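Antibiotic biosynthesis monooxygenase (Rhodospirillum rubrum, PDB 4HL9) probably acts as a monooxygenase of the antibiotic biosynthesis monooxygenase family and assembles as a dimer of ferredoxin-like alpha-beta subunits. Local coordinates at residues M23-Q29 and T109-A115; V40-Y44 and H71-I75; L43-L47 and R95-I100. One frame throughout, in Å; residues are numbered along the deposited sequence.

Contact 1. Residues M23-Q29 and T109-A115; sequences MLKVIAQ and TVVLMDA
M113, a selenomethionine, reaches K25 through its torsions: CG lies anti to the carbonyl carbon and the chain bends at its last torsion (chi3 -45°), which carries CE over to the neighbouring strand, 3.7 Å from K25 CG. The same methyl sits 3.9 Å from I27 CD1, so it touches two residues of the same sheet face, K25 and I27. The strands are an antiparallel pair in the four-stranded sheet of a ferredoxin-like fold, where the first strand lies inside the sheet and the last strand flanks it.

Six backbone hydrogen bonds hold the register, two each for the pairs K25 with M113, I27 with V111 and Q29 with T109. The shortest joins V111 N to I27 O at 2.7 Å. Between them, V26 faces L112 and A28 faces V110 as non-hydrogen-bonded pairs, where CA hydrogens approach carbonyl oxygens, as V26 CA does to V111 O at 3.2 Å.

The two faces of the pair serve different neighbours. V26, A28, V110 and L112 share one face; V26 CG1 meets V110 CG1 at 3.8 Å, while V26 and L112 run alongside each other, and L84 of helix 81-86 covers L112. On the face bearing K25, I27 and M113, I27 packs on V73 of the second subunit. M113 to A115 also pair with a strand of that subunit, carrying the sheet across the dimer interface.

Toward the T109 end, the side-chain amide of Q29 has a partner at each of its polar atoms: its OE1 bonds to H71 NE2, and its NE2 donates to a water at 3.1 Å. That water donates in turn to I27 O and lies 2.9 Å from T109 OG1.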
HETATM    1  N   MSE A  23      15.252  -0.808  -4.888  1.00 30.37           N
HETATM    2  CA  MSE A  23      14.633  -0.062  -3.742  1.00 29.84           C
HETATM    3  C   MSE A  23      13.699  -0.909  -2.866  1.00 27.45           C
HETATM    4  O   MSE A  23      13.265  -1.991  -3.245  1.00 27.19           O
HETATM    5  CB  MSE A  23      13.927   1.214  -4.224  1.00 31.49           C
HETATM    6  CG  MSE A  23      12.817   1.005  -5.238  1.00 39.28           C
HETATM    7 SE   MSE A  23      11.080   0.398  -4.506  1.00 59.05          SE
HETATM    8  CE  MSE A  23      10.135   0.294  -6.234  1.00 53.37           C
ATOM      9  N   LEU A  24      13.399  -0.395  -1.680  1.00 24.62           N
ATOM     10  CA  LEU A  24      12.537  -1.087  -0.754  1.00 21.26           C
ATOM     11  C   LEU A  24      11.246  -0.282  -0.690  1.00 19.87           C
ATOM     12  O   LEU A  24      11.294   0.921  -0.441  1.00 19.50           O
ATOM     13  CB  LEU A  24      13.194  -1.098   0.618  1.00 21.17           C
ATOM     14  CG  LEU A  24      12.471  -1.759   1.779  1.00 20.23           C
ATOM     15  CD1 LEU A  24      12.254  -3.223   1.490  1.00 18.28           C
ATOM     16  CD2 LEU A  24      13.258  -1.538   3.073  1.00 19.84           C
ATOM     17  N   LYS A  25      10.121  -0.953  -0.909  1.00 18.49           N
ATOM     18  CA  LYS A  25       8.797  -0.310  -0.804  1.00 18.19           C
ATOM     19  C   LYS A  25       8.164  -0.785   0.492  1.00 17.20           C
ATOM     20  O   LYS A  25       8.265  -1.952   0.813  1.00 17.33           O
ATOM     21  CB  LYS A  25       7.929  -0.719  -1.997  1.00 17.41           C
ATOM     22  CG  LYS A  25       6.741   0.231  -2.312  1.00 18.85           C
ATOM     23  CD  LYS A  25       7.241   1.561  -2.936  1.00 18.44           C
ATOM     24  CE  LYS A  25       6.036   2.421  -3.308  1.00 22.29           C
ATOM     25  NZ  LYS A  25       6.439   3.557  -4.160  1.00 24.79           N
ATOM     26  N   VAL A  26       7.513   0.114   1.232  1.00 16.68           N
ATOM     27  CA  VAL A  26       6.868  -0.259   2.489  1.00 16.86           C
ATOM     28  C   VAL A  26       5.432   0.256   2.491  1.00 16.06           C
ATOM     29  O   VAL A  26       5.199   1.355   2.068  1.00 16.05           O
ATOM     30  CB  VAL A  26       7.599   0.360   3.703  1.00 16.71           C
ATOM     31  CG1 VAL A  26       6.890   0.034   5.017  1.00 16.29           C
ATOM     32  CG2 VAL A  26       9.066  -0.092   3.743  1.00 19.56           C
ATOM     33  N   ILE A  27       4.499  -0.582   2.925  1.00 16.06           N
ATOM     34  CA  ILE A  27       3.179  -0.106   3.343  1.00 15.85           C
ATOM     35  C   ILE A  27       3.012  -0.417   4.833  1.00 15.82           C
ATOM     36  O   ILE A  27       3.280  -1.533   5.267  1.00 16.22           O
ATOM     37  CB  ILE A  27       2.061  -0.763   2.526  1.00 15.39           C
ATOM     38  CG1 ILE A  27       2.182  -0.332   1.064  1.00 17.05           C
ATOM     39  CG2 ILE A  27       0.642  -0.371   3.102  1.00 17.43           C
ATOM     40  CD1 ILE A  27       1.338  -1.205   0.122  1.00 22.06           C
ATOM     41  N   ALA A  28       2.574   0.589   5.580  1.00 16.06           N
ATOM     42  CA  ALA A  28       2.290   0.515   7.008  1.00 15.93           C
ATOM     43  C   ALA A  28       0.883   1.038   7.206  1.00 16.60           C
ATOM     44  O   ALA A  28       0.494   2.045   6.573  1.00 17.43           O
ATOM     45  CB  ALA A  28       3.255   1.379   7.766  1.00 16.43           C
ATOM     46  N   GLN A  29       0.130   0.349   8.060  1.00 15.68           N
ATOM     47  CA  GLN A  29      -1.256   0.661   8.349  1.00 16.81           C
ATOM     48  C   GLN A  29      -1.456   0.790   9.844  1.00 16.80           C
ATOM     49  O   GLN A  29      -1.033  -0.095  10.626  1.00 16.03           O
ATOM     50  CB  GLN A  29      -2.167  -0.447   7.840  1.00 17.10           C
ATOM     51  CG  GLN A  29      -2.013  -0.747   6.351  1.00 20.81           C
ATOM     52  CD  GLN A  29      -3.011  -1.764   5.885  1.00 24.80           C
ATOM     53  OE1 GLN A  29      -4.214  -1.593   6.088  1.00 25.06           O
ATOM     54  NE2 GLN A  29      -2.525  -2.836   5.243  1.00 26.83           N
ATOM     55  N   THR A 109       0.115  -2.825  11.056  1.00 23.60           N
ATOM     56  CA  THR A 109       0.858  -3.776  10.248  1.00 23.15           C
ATOM     57  C   THR A 109       1.890  -3.053   9.378  1.00 22.23           C
ATOM     58  O   THR A 109       1.703  -1.894   8.995  1.00 20.82           O
ATOM     59  CB  THR A 109      -0.061  -4.615   9.338  1.00 23.62           C
ATOM     60  OG1 THR A 109      -0.701  -3.738   8.408  1.00 24.26           O
ATOM     61  CG2 THR A 109      -1.138  -5.399  10.158  1.00 24.05           C
ATOM     62  N   VAL A 110       2.971  -3.757   9.046  1.00 21.35           N
ATOM     63  CA  VAL A 110       3.995  -3.197   8.166  1.00 21.39           C
ATOM     64  C   VAL A 110       4.350  -4.282   7.155  1.00 21.01           C
ATOM     65  O   VAL A 110       4.563  -5.442   7.553  1.00 21.56           O
ATOM     66  CB  VAL A 110       5.266  -2.717   8.934  1.00 21.32           C
ATOM     67  CG1 VAL A 110       6.303  -2.210   7.976  1.00 21.55           C
ATOM     68  CG2 VAL A 110       4.949  -1.596   9.905  1.00 22.46           C
ATOM     69  N   VAL A 111       4.374  -3.936   5.859  1.00 19.23           N
ATOM     70  CA  VAL A 111       4.825  -4.892   4.819  1.00 18.37           C
ATOM     71  C   VAL A 111       6.042  -4.310   4.104  1.00 17.18           C
ATOM     72  O   VAL A 111       6.004  -3.185   3.607  1.00 16.78           O
ATOM     73  CB  VAL A 111       3.711  -5.276   3.772  1.00 18.14           C
ATOM     74  CG1 VAL A 111       4.116  -6.500   2.940  1.00 17.15           C
ATOM     75  CG2 VAL A 111       2.361  -5.535   4.440  1.00 21.35           C
ATOM     76  N   LEU A 112       7.138  -5.063   4.088  1.00 16.09           N
ATOM     77  CA  LEU A 112       8.337  -4.717   3.324  1.00 16.09           C
ATOM     78  C   LEU A 112       8.337  -5.448   1.960  1.00 15.73           C
ATOM     79  O   LEU A 112       8.069  -6.634   1.891  1.00 16.26           O
ATOM     80  CB  LEU A 112       9.621  -5.028   4.140  1.00 16.94           C
ATOM     81  CG  LEU A 112      10.175  -3.927   5.077  1.00 17.68           C
ATOM     82  CD1 LEU A 112       9.141  -3.520   6.117  1.00 19.23           C
ATOM     83  CD2 LEU A 112      11.492  -4.356   5.791  1.00 22.25           C
HETATM   84  N   MSE A 113       8.646  -4.748   0.871  1.00 15.88           N
HETATM   85  CA  MSE A 113       8.426  -5.328  -0.452  1.00 16.81           C
HETATM   86  C   MSE A 113       9.481  -4.988  -1.474  1.00 17.63           C
HETATM   87  O   MSE A 113      10.160  -3.960  -1.362  1.00 18.13           O
HETATM   88  CB  MSE A 113       7.048  -4.886  -1.014  1.00 17.34           C
HETATM   89  CG  MSE A 113       5.947  -5.057  -0.020  1.00 17.89           C
HETATM   90 SE   MSE A 113       4.190  -4.326  -0.568  1.00 29.18          SE
HETATM   91  CE  MSE A 113       4.670  -2.605  -1.270  1.00 22.48           C
ATOM     92  N   ASP A 114       9.586  -5.871  -2.474  1.00 18.39           N
ATOM     93  CA  ASP A 114      10.365  -5.682  -3.690  1.00 20.08           C
ATOM     94  C   ASP A 114       9.427  -5.446  -4.857  1.00 20.94           C
ATOM     95  O   ASP A 114       8.321  -6.012  -4.902  1.00 19.20           O
ATOM     96  CB  ASP A 114      11.133  -6.980  -4.008  1.00 20.63           C
ATOM     97  CG  ASP A 114      12.025  -7.414  -2.869  1.00 23.77           C
ATOM     98  OD1 ASP A 114      12.528  -6.521  -2.167  1.00 26.65           O
ATOM     99  OD2 ASP A 114      12.201  -8.631  -2.651  1.00 25.41           O
ATOM    100  N   ALA A 115       9.878  -4.646  -5.825  1.00 22.10           N
ATOM    101  CA  ALA A 115       9.154  -4.533  -7.091  1.00 23.97           C
ATOM    102  C   ALA A 115       9.055  -5.915  -7.756  1.00 24.77           C
ATOM    103  O   ALA A 115       9.976  -6.733  -7.639  1.00 23.83           O
ATOM    104  CB  ALA A 115       9.842  -3.527  -8.022  1.00 24.53           C
TER
HETATM  105  O   HOH W   1       0.472  -2.983   5.828  1.00 29.45           O

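Contact 2. Residues V40-Y44 and H71-I75; sequences VLPLY and HFVFI
Y44 projects from helix 37-52 toward F72 and F74, and its ring has F72 over one face and F74 at its edge. CB leads off the helix toward the strand, and CG is placed anti to the carbonyl carbon (chi1 -83°), which carries the ring toward the two phenylalanines. The CD1-CE1 edge meets F74: Y44 CD1 lies 3.5 Å from F74 CZ, and Y44 CE1 follows at 3.4 Å from the same atom. On the side of F72, Y44 CE2 stands 3.4 Å from F72 CD2, over the face of the phenylalanine but toward its rim. The three rings make an aromatic cluster in the layer between helix and sheet of the ferredoxin-like fold, with L62 of strand 59-65 touching all three. Both of the tyrosine's pairings are oblique: the Y44 plane is inclined by 38° to that of F72 and by 49° to that of F74.

Farther out, Y44 CZ lies beyond the rim of the F72 ring, 3.8 Å from its CG. The hydroxyl oxygen passes F72 CD2 at 3.6 Å and is hydrogen-bonded to D30 OD2 on strand 24-32, which gives this buried polar atom a partner. From the preceding helical turn, L41 CD2 crosses to F72 CE1 at 3.8 Å, and V40 CG2 approaches F72 CE2 more loosely at 4.3 Å.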
ATOM      1  N   VAL A  40      -4.443  12.761  16.690  1.00 21.08           N
ATOM      2  CA  VAL A  40      -3.293  12.167  15.972  1.00 20.13           C
ATOM      3  C   VAL A  40      -2.957  12.833  14.636  1.00 19.82           C
ATOM      4  O   VAL A  40      -1.814  12.781  14.188  1.00 19.72           O
ATOM      5  CB  VAL A  40      -3.415  10.651  15.784  1.00 19.55           C
ATOM      6  CG1 VAL A  40      -3.458   9.924  17.133  1.00 19.40           C
ATOM      7  CG2 VAL A  40      -4.604  10.305  14.857  1.00 19.50           C
ATOM      8  N   LEU A  41      -3.945  13.469  14.010  1.00 18.77           N
ATOM      9  CA  LEU A  41      -3.720  14.160  12.757  1.00 19.17           C
ATOM     10  C   LEU A  41      -2.489  15.094  12.764  1.00 19.32           C
ATOM     11  O   LEU A  41      -1.638  14.940  11.895  1.00 18.71           O
ATOM     12  CB  LEU A  41      -5.001  14.833  12.231  1.00 19.50           C
ATOM     13  CG  LEU A  41      -5.976  13.838  11.562  1.00 19.73           C
ATOM     14  CD1 LEU A  41      -7.382  14.467  11.332  1.00 23.35           C
ATOM     15  CD2 LEU A  41      -5.395  13.343  10.225  1.00 22.07           C
ATOM     16  N   PRO A  42      -2.371  16.021  13.755  1.00 19.62           N
ATOM     17  CA  PRO A  42      -1.196  16.912  13.790  1.00 19.11           C
ATOM     18  C   PRO A  42       0.131  16.159  13.931  1.00 19.16           C
ATOM     19  O   PRO A  42       1.150  16.623  13.427  1.00 19.48           O
ATOM     20  CB  PRO A  42      -1.431  17.771  15.046  1.00 19.83           C
ATOM     21  CG  PRO A  42      -2.915  17.683  15.297  1.00 20.60           C
ATOM     22  CD  PRO A  42      -3.285  16.293  14.889  1.00 19.67           C
ATOM     23  N   LEU A  43       0.101  15.043  14.653  1.00 18.14           N
ATOM     24  CA  LEU A  43       1.249  14.164  14.855  1.00 19.16           C
ATOM     25  C   LEU A  43       1.664  13.529  13.516  1.00 19.47           C
ATOM     26  O   LEU A  43       2.836  13.570  13.137  1.00 18.41           O
ATOM     27  CB  LEU A  43       0.879  13.074  15.866  1.00 18.58           C
ATOM     28  CG  LEU A  43       0.939  13.333  17.377  1.00 21.73           C
ATOM     29  CD1 LEU A  43       0.780  14.785  17.758  1.00 23.73           C
ATOM     30  CD2 LEU A  43       0.036  12.402  18.196  1.00 21.40           C
ATOM     31  N   TYR A  44       0.682  12.983  12.795  1.00 18.62           N
ATOM     32  CA  TYR A  44       0.910  12.443  11.453  1.00 18.95           C
ATOM     33  C   TYR A  44       1.482  13.512  10.501  1.00 19.96           C
ATOM     34  O   TYR A  44       2.399  13.221   9.734  1.00 19.74           O
ATOM     35  CB  TYR A  44      -0.393  11.871  10.875  1.00 17.32           C
ATOM     36  CG  TYR A  44      -0.758  10.457  11.299  1.00 17.73           C
ATOM     37  CD1 TYR A  44       0.077   9.380  11.039  1.00 15.62           C
ATOM     38  CD2 TYR A  44      -1.993  10.192  11.903  1.00 17.62           C
ATOM     39  CE1 TYR A  44      -0.295   8.076  11.406  1.00 18.81           C
ATOM     40  CE2 TYR A  44      -2.359   8.918  12.274  1.00 18.47           C
ATOM     41  CZ  TYR A  44      -1.528   7.866  12.021  1.00 16.79           C
ATOM     42  OH  TYR A  44      -1.915   6.619  12.402  1.00 16.62           O
ATOM     43  N   HIS A  71      -8.313   4.840   9.706  1.00 16.09           N
ATOM     44  CA  HIS A  71      -7.434   3.787   9.153  1.00 15.68           C
ATOM     45  C   HIS A  71      -6.447   4.527   8.254  1.00 15.90           C
ATOM     46  O   HIS A  71      -6.812   4.983   7.164  1.00 15.28           O
ATOM     47  CB  HIS A  71      -8.237   2.693   8.408  1.00 15.65           C
ATOM     48  CG  HIS A  71      -7.390   1.656   7.696  1.00 15.63           C
ATOM     49  ND1 HIS A  71      -7.867   0.894   6.648  1.00 17.61           N
ATOM     50  CD2 HIS A  71      -6.101   1.271   7.871  1.00 16.23           C
ATOM     51  CE1 HIS A  71      -6.919   0.076   6.216  1.00 16.09           C
ATOM     52  NE2 HIS A  71      -5.832   0.290   6.935  1.00 16.16           N
ATOM     53  N   PHE A  72      -5.216   4.702   8.747  1.00 14.44           N
ATOM     54  CA  PHE A  72      -4.211   5.494   8.014  1.00 13.93           C
ATOM     55  C   PHE A  72      -3.230   4.560   7.368  1.00 12.93           C
ATOM     56  O   PHE A  72      -2.874   3.551   7.971  1.00 13.59           O
ATOM     57  CB  PHE A  72      -3.483   6.476   8.948  1.00 12.73           C
ATOM     58  CG  PHE A  72      -4.370   7.556   9.468  1.00 15.58           C
ATOM     59  CD1 PHE A  72      -4.616   8.698   8.709  1.00 16.11           C
ATOM     60  CD2 PHE A  72      -5.005   7.410  10.703  1.00 16.71           C
ATOM     61  CE1 PHE A  72      -5.453   9.685   9.176  1.00 21.14           C
ATOM     62  CE2 PHE A  72      -5.846   8.390  11.179  1.00 20.25           C
ATOM     63  CZ  PHE A  72      -6.069   9.534  10.417  1.00 20.79           C
ATOM     64  N   VAL A  73      -2.762   4.929   6.172  1.00 13.56           N
ATOM     65  CA  VAL A  73      -1.865   4.075   5.398  1.00 13.05           C
ATOM     66  C   VAL A  73      -0.679   4.893   4.889  1.00 13.24           C
ATOM     67  O   VAL A  73      -0.857   5.927   4.226  1.00 13.15           O
ATOM     68  CB  VAL A  73      -2.587   3.370   4.231  1.00 12.96           C
ATOM     69  CG1 VAL A  73      -1.596   2.526   3.386  1.00 17.03           C
ATOM     70  CG2 VAL A  73      -3.729   2.477   4.758  1.00 14.14           C
ATOM     71  N   PHE A  74       0.517   4.429   5.228  1.00 12.57           N
ATOM     72  CA  PHE A  74       1.753   5.011   4.743  1.00 13.71           C
ATOM     73  C   PHE A  74       2.207   4.221   3.523  1.00 13.10           C
ATOM     74  O   PHE A  74       2.129   3.002   3.512  1.00 13.44           O
ATOM     75  CB  PHE A  74       2.854   4.895   5.820  1.00 14.57           C
ATOM     76  CG  PHE A  74       2.646   5.787   7.015  1.00 17.07           C
ATOM     77  CD1 PHE A  74       3.111   7.098   7.009  1.00 20.49           C
ATOM     78  CD2 PHE A  74       2.027   5.296   8.164  1.00 17.04           C
ATOM     79  CE1 PHE A  74       2.936   7.925   8.121  1.00 20.56           C
ATOM     80  CE2 PHE A  74       1.876   6.100   9.284  1.00 19.04           C
ATOM     81  CZ  PHE A  74       2.316   7.412   9.261  1.00 20.84           C
ATOM     82  N   ILE A  75       2.643   4.923   2.476  1.00 13.86           N
ATOM     83  CA  ILE A  75       3.309   4.273   1.362  1.00 13.39           C
ATOM     84  C   ILE A  75       4.677   4.915   1.280  1.00 14.11           C
ATOM     85  O   ILE A  75       4.781   6.126   1.113  1.00 14.40           O
ATOM     86  CB  ILE A  75       2.553   4.477   0.016  1.00 14.51           C
ATOM     87  CG1 ILE A  75       1.208   3.740   0.026  1.00 14.52           C
ATOM     88  CG2 ILE A  75       3.402   3.932  -1.149  1.00 12.08           C
ATOM     89  CD1 ILE A  75       0.320   4.068  -1.202  1.00 19.23           C
TER

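Contact 3. Residues L43-L47 and R95-I100; sequences LYREL and RLVPLI
E46 and R95 close a salt bridge between two helices that pack antiparallel on the same side of the ferredoxin-like sheet, their local axes 9.7 Å apart and crossing at -154°. The interface has an ionic end, an apolar middle and a methyl-on-ring contact at its inner side.

The ionic part centres on E46 OE2, which accepts from R95 NH2 at 2.7 Å and, more weakly, from R95 NH1. A further weak bond runs from R95 NH1 to E46 OE1. The glutamate reaches across to helix 91-101 because its chain is fully extended, with CG anti to the backbone N (chi1 -175°), and it meets the guanidinium at its edge. The two planes are inclined by 36°, and R95 NH2 meets OE2 from above the carboxylate plane. R95 has a second acidic partner, E91 on its own helix, through NE; this probably steadies the guanidinium in front of E46.

Apolar contacts make up much of the remainder. L43 and I100 slide past one another in opposite directions, L43 CB touching I100 CG1 at 3.7 Å, while L43 CD2 reaches L99 CB. One turn along helix 37-52, L47 CD2 lies 3.9 Å from V97 CG2.

The CH-pi contact is made by I100 CD1, which stands over a face of the Y44 ring, 4.2 Å from its centroid; F72 lies over the opposite face. I100 CG2 also comes 3.4 Å from Y44 OH, the oxygen that is hydrogen-bonded to D30 OD2.

L96 meets both side chain and backbone: its CD2 lies 3.7 Å from E46 OE1, and its CD1 sits 3.4 Å from L47 N, the amide that bonds to L43 O within the helix.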
ATOM      1  N   LEU A  43       0.101  15.043  14.653  1.00 18.14           N
ATOM      2  CA  LEU A  43       1.249  14.164  14.855  1.00 19.16           C
ATOM      3  C   LEU A  43       1.664  13.529  13.516  1.00 19.47           C
ATOM      4  O   LEU A  43       2.836  13.570  13.137  1.00 18.41           O
ATOM      5  CB  LEU A  43       0.879  13.074  15.866  1.00 18.58           C
ATOM      6  CG  LEU A  43       0.939  13.333  17.377  1.00 21.73           C
ATOM      7  CD1 LEU A  43       0.780  14.785  17.758  1.00 23.73           C
ATOM      8  CD2 LEU A  43       0.036  12.402  18.196  1.00 21.40           C
ATOM      9  N   TYR A  44       0.682  12.983  12.795  1.00 18.62           N
ATOM     10  CA  TYR A  44       0.910  12.443  11.453  1.00 18.95           C
ATOM     11  C   TYR A  44       1.482  13.512  10.501  1.00 19.96           C
ATOM     12  O   TYR A  44       2.399  13.221   9.734  1.00 19.74           O
ATOM     13  CB  TYR A  44      -0.393  11.871  10.875  1.00 17.32           C
ATOM     14  CG  TYR A  44      -0.758  10.457  11.299  1.00 17.73           C
ATOM     15  CD1 TYR A  44       0.077   9.380  11.039  1.00 15.62           C
ATOM     16  CD2 TYR A  44      -1.993  10.192  11.903  1.00 17.62           C
ATOM     17  CE1 TYR A  44      -0.295   8.076  11.406  1.00 18.81           C
ATOM     18  CE2 TYR A  44      -2.359   8.918  12.274  1.00 18.47           C
ATOM     19  CZ  TYR A  44      -1.528   7.866  12.021  1.00 16.79           C
ATOM     20  OH  TYR A  44      -1.915   6.619  12.402  1.00 16.62           O
ATOM     21  N   ARG A  45       0.945  14.733  10.546  1.00 20.47           N
ATOM     22  CA  ARG A  45       1.436  15.804   9.671  1.00 22.46           C
ATOM     23  C   ARG A  45       2.928  16.129   9.908  1.00 22.39           C
ATOM     24  O   ARG A  45       3.711  16.253   8.955  1.00 21.89           O
ATOM     25  CB  ARG A  45       0.581  17.072   9.799  1.00 23.33           C
ATOM     26  CG  ARG A  45      -0.871  16.931   9.335  1.00 27.46           C
ATOM     27  CD  ARG A  45      -1.544  18.299   9.337  1.00 35.28           C
ATOM     28  NE  ARG A  45      -2.853  18.297   9.996  1.00 40.96           N
ATOM     29  CZ  ARG A  45      -3.968  17.777   9.481  1.00 42.96           C
ATOM     30  NH1 ARG A  45      -3.962  17.182   8.289  1.00 44.46           N
ATOM     31  NH2 ARG A  45      -5.099  17.842  10.171  1.00 44.88           N
ATOM     32  N   GLU A  46       3.321  16.227  11.178  1.00 22.34           N
ATOM     33  CA  GLU A  46       4.738  16.428  11.526  1.00 22.35           C
ATOM     34  C   GLU A  46       5.595  15.217  11.131  1.00 21.16           C
ATOM     35  O   GLU A  46       6.685  15.386  10.605  1.00 21.25           O
ATOM     36  CB  GLU A  46       4.927  16.746  13.021  1.00 22.56           C
ATOM     37  CG  GLU A  46       6.393  17.089  13.395  1.00 25.05           C
ATOM     38  CD  GLU A  46       6.615  17.327  14.889  1.00 28.87           C
ATOM     39  OE1 GLU A  46       5.631  17.388  15.661  1.00 26.56           O
ATOM     40  OE2 GLU A  46       7.792  17.453  15.290  1.00 31.48           O
ATOM     41  N   LEU A  47       5.112  14.007  11.400  1.00 20.77           N
ATOM     42  CA  LEU A  47       5.831  12.786  11.000  1.00 19.25           C
ATOM     43  C   LEU A  47       6.138  12.798   9.485  1.00 19.22           C
ATOM     44  O   LEU A  47       7.275  12.557   9.058  1.00 18.15           O
ATOM     45  CB  LEU A  47       5.066  11.522  11.462  1.00 19.63           C
ATOM     46  CG  LEU A  47       5.700  10.156  11.192  1.00 18.88           C
ATOM     47  CD1 LEU A  47       7.104  10.055  11.841  1.00 21.00           C
ATOM     48  CD2 LEU A  47       4.787   8.974  11.600  1.00 18.39           C
ATOM     49  N   ARG A  95       9.697   9.793  18.761  1.00 20.89           N
ATOM     50  CA  ARG A  95       8.812  10.644  19.549  1.00 21.35           C
ATOM     51  C   ARG A  95       7.352  10.486  19.075  1.00 21.56           C
ATOM     52  O   ARG A  95       6.461  10.186  19.875  1.00 20.89           O
ATOM     53  CB  ARG A  95       9.285  12.107  19.492  1.00 22.20           C
ATOM     54  CG  ARG A  95       8.316  13.137  20.091  1.00 24.08           C
ATOM     55  CD  ARG A  95       8.901  14.538  20.098  1.00 26.70           C
ATOM     56  NE  ARG A  95       9.485  14.941  18.815  1.00 29.15           N
ATOM     57  CZ  ARG A  95       8.826  15.554  17.833  1.00 31.01           C
ATOM     58  NH1 ARG A  95       7.537  15.846  17.960  1.00 29.93           N
ATOM     59  NH2 ARG A  95       9.460  15.866  16.709  1.00 30.97           N
ATOM     60  N   LEU A  96       7.126  10.644  17.770  1.00 21.09           N
ATOM     61  CA  LEU A  96       5.765  10.757  17.243  1.00 20.02           C
ATOM     62  C   LEU A  96       4.987   9.443  17.201  1.00 19.90           C
ATOM     63  O   LEU A  96       3.777   9.442  17.519  1.00 19.24           O
ATOM     64  CB  LEU A  96       5.726  11.492  15.891  1.00 19.59           C
ATOM     65  CG  LEU A  96       6.127  12.986  15.904  1.00 18.78           C
ATOM     66  CD1 LEU A  96       6.486  13.486  14.503  1.00 18.08           C
ATOM     67  CD2 LEU A  96       5.062  13.862  16.527  1.00 19.97           C
ATOM     68  N   VAL A  97       5.660   8.341  16.838  1.00 19.57           N
ATOM     69  CA  VAL A  97       4.980   7.067  16.589  1.00 19.94           C
ATOM     70  C   VAL A  97       4.338   6.436  17.845  1.00 20.68           C
ATOM     71  O   VAL A  97       3.184   5.959  17.775  1.00 19.96           O
ATOM     72  CB  VAL A  97       5.843   6.049  15.779  1.00 19.93           C
ATOM     73  CG1 VAL A  97       5.126   4.727  15.630  1.00 21.32           C
ATOM     74  CG2 VAL A  97       6.157   6.600  14.376  1.00 19.92           C
ATOM     75  N   PRO A  98       5.075   6.403  18.985  1.00 20.46           N
ATOM     76  CA  PRO A  98       4.404   5.925  20.203  1.00 20.10           C
ATOM     77  C   PRO A  98       3.255   6.847  20.636  1.00 20.12           C
ATOM     78  O   PRO A  98       2.237   6.346  21.122  1.00 19.46           O
ATOM     79  CB  PRO A  98       5.531   5.894  21.247  1.00 20.60           C
ATOM     80  CG  PRO A  98       6.806   5.752  20.409  1.00 21.02           C
ATOM     81  CD  PRO A  98       6.528   6.593  19.195  1.00 20.12           C
ATOM     82  N   LEU A  99       3.381   8.157  20.424  1.00 19.62           N
ATOM     83  CA  LEU A  99       2.283   9.071  20.751  1.00 20.00           C
ATOM     84  C   LEU A  99       1.019   8.809  19.914  1.00 20.27           C
ATOM     85  O   LEU A  99      -0.099   8.961  20.404  1.00 20.91           O
ATOM     86  CB  LEU A  99       2.705  10.526  20.608  1.00 19.80           C
ATOM     87  CG  LEU A  99       3.796  11.053  21.557  1.00 20.53           C
ATOM     88  CD1 LEU A  99       4.142  12.461  21.126  1.00 18.64           C
ATOM     89  CD2 LEU A  99       3.298  10.973  23.014  1.00 19.78           C
ATOM     90  N   ILE A 100       1.224   8.420  18.659  1.00 19.62           N
ATOM     91  CA  ILE A 100       0.165   7.955  17.777  1.00 18.97           C
ATOM     92  C   ILE A 100      -0.384   6.619  18.213  1.00 19.19           C
ATOM     93  O   ILE A 100      -1.606   6.460  18.372  1.00 19.51           O
ATOM     94  CB  ILE A 100       0.644   7.905  16.304  1.00 18.60           C
ATOM     95  CG1 ILE A 100       0.841   9.329  15.807  1.00 18.05           C
ATOM     96  CG2 ILE A 100      -0.395   7.169  15.437  1.00 17.14           C
ATOM     97  CD1 ILE A 100       1.840   9.481  14.589  1.00 17.60           C
TER

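The three contacts run from the sheet out to the helical layer of one ferredoxin-like subunit. Contact 1 pairs the first and last strands, so the segments of contacts 2 and 3 all lie between its two ends in sequence. Contact 2 sets helix 37-52 on strand 71-78, the other neighbour of strand 24-32, and contact 3 packs helix 91-101 against that same helix, sharing L43 and Y44. Centres of contacts 2 and 3 are about 8 Å apart, those of 1 and 2 about 16 Å, and those of 1 and 3 about 19 Å. Contacts 1 and 2 both touch the second subunit, so the strands they use also form part of the dimer interface.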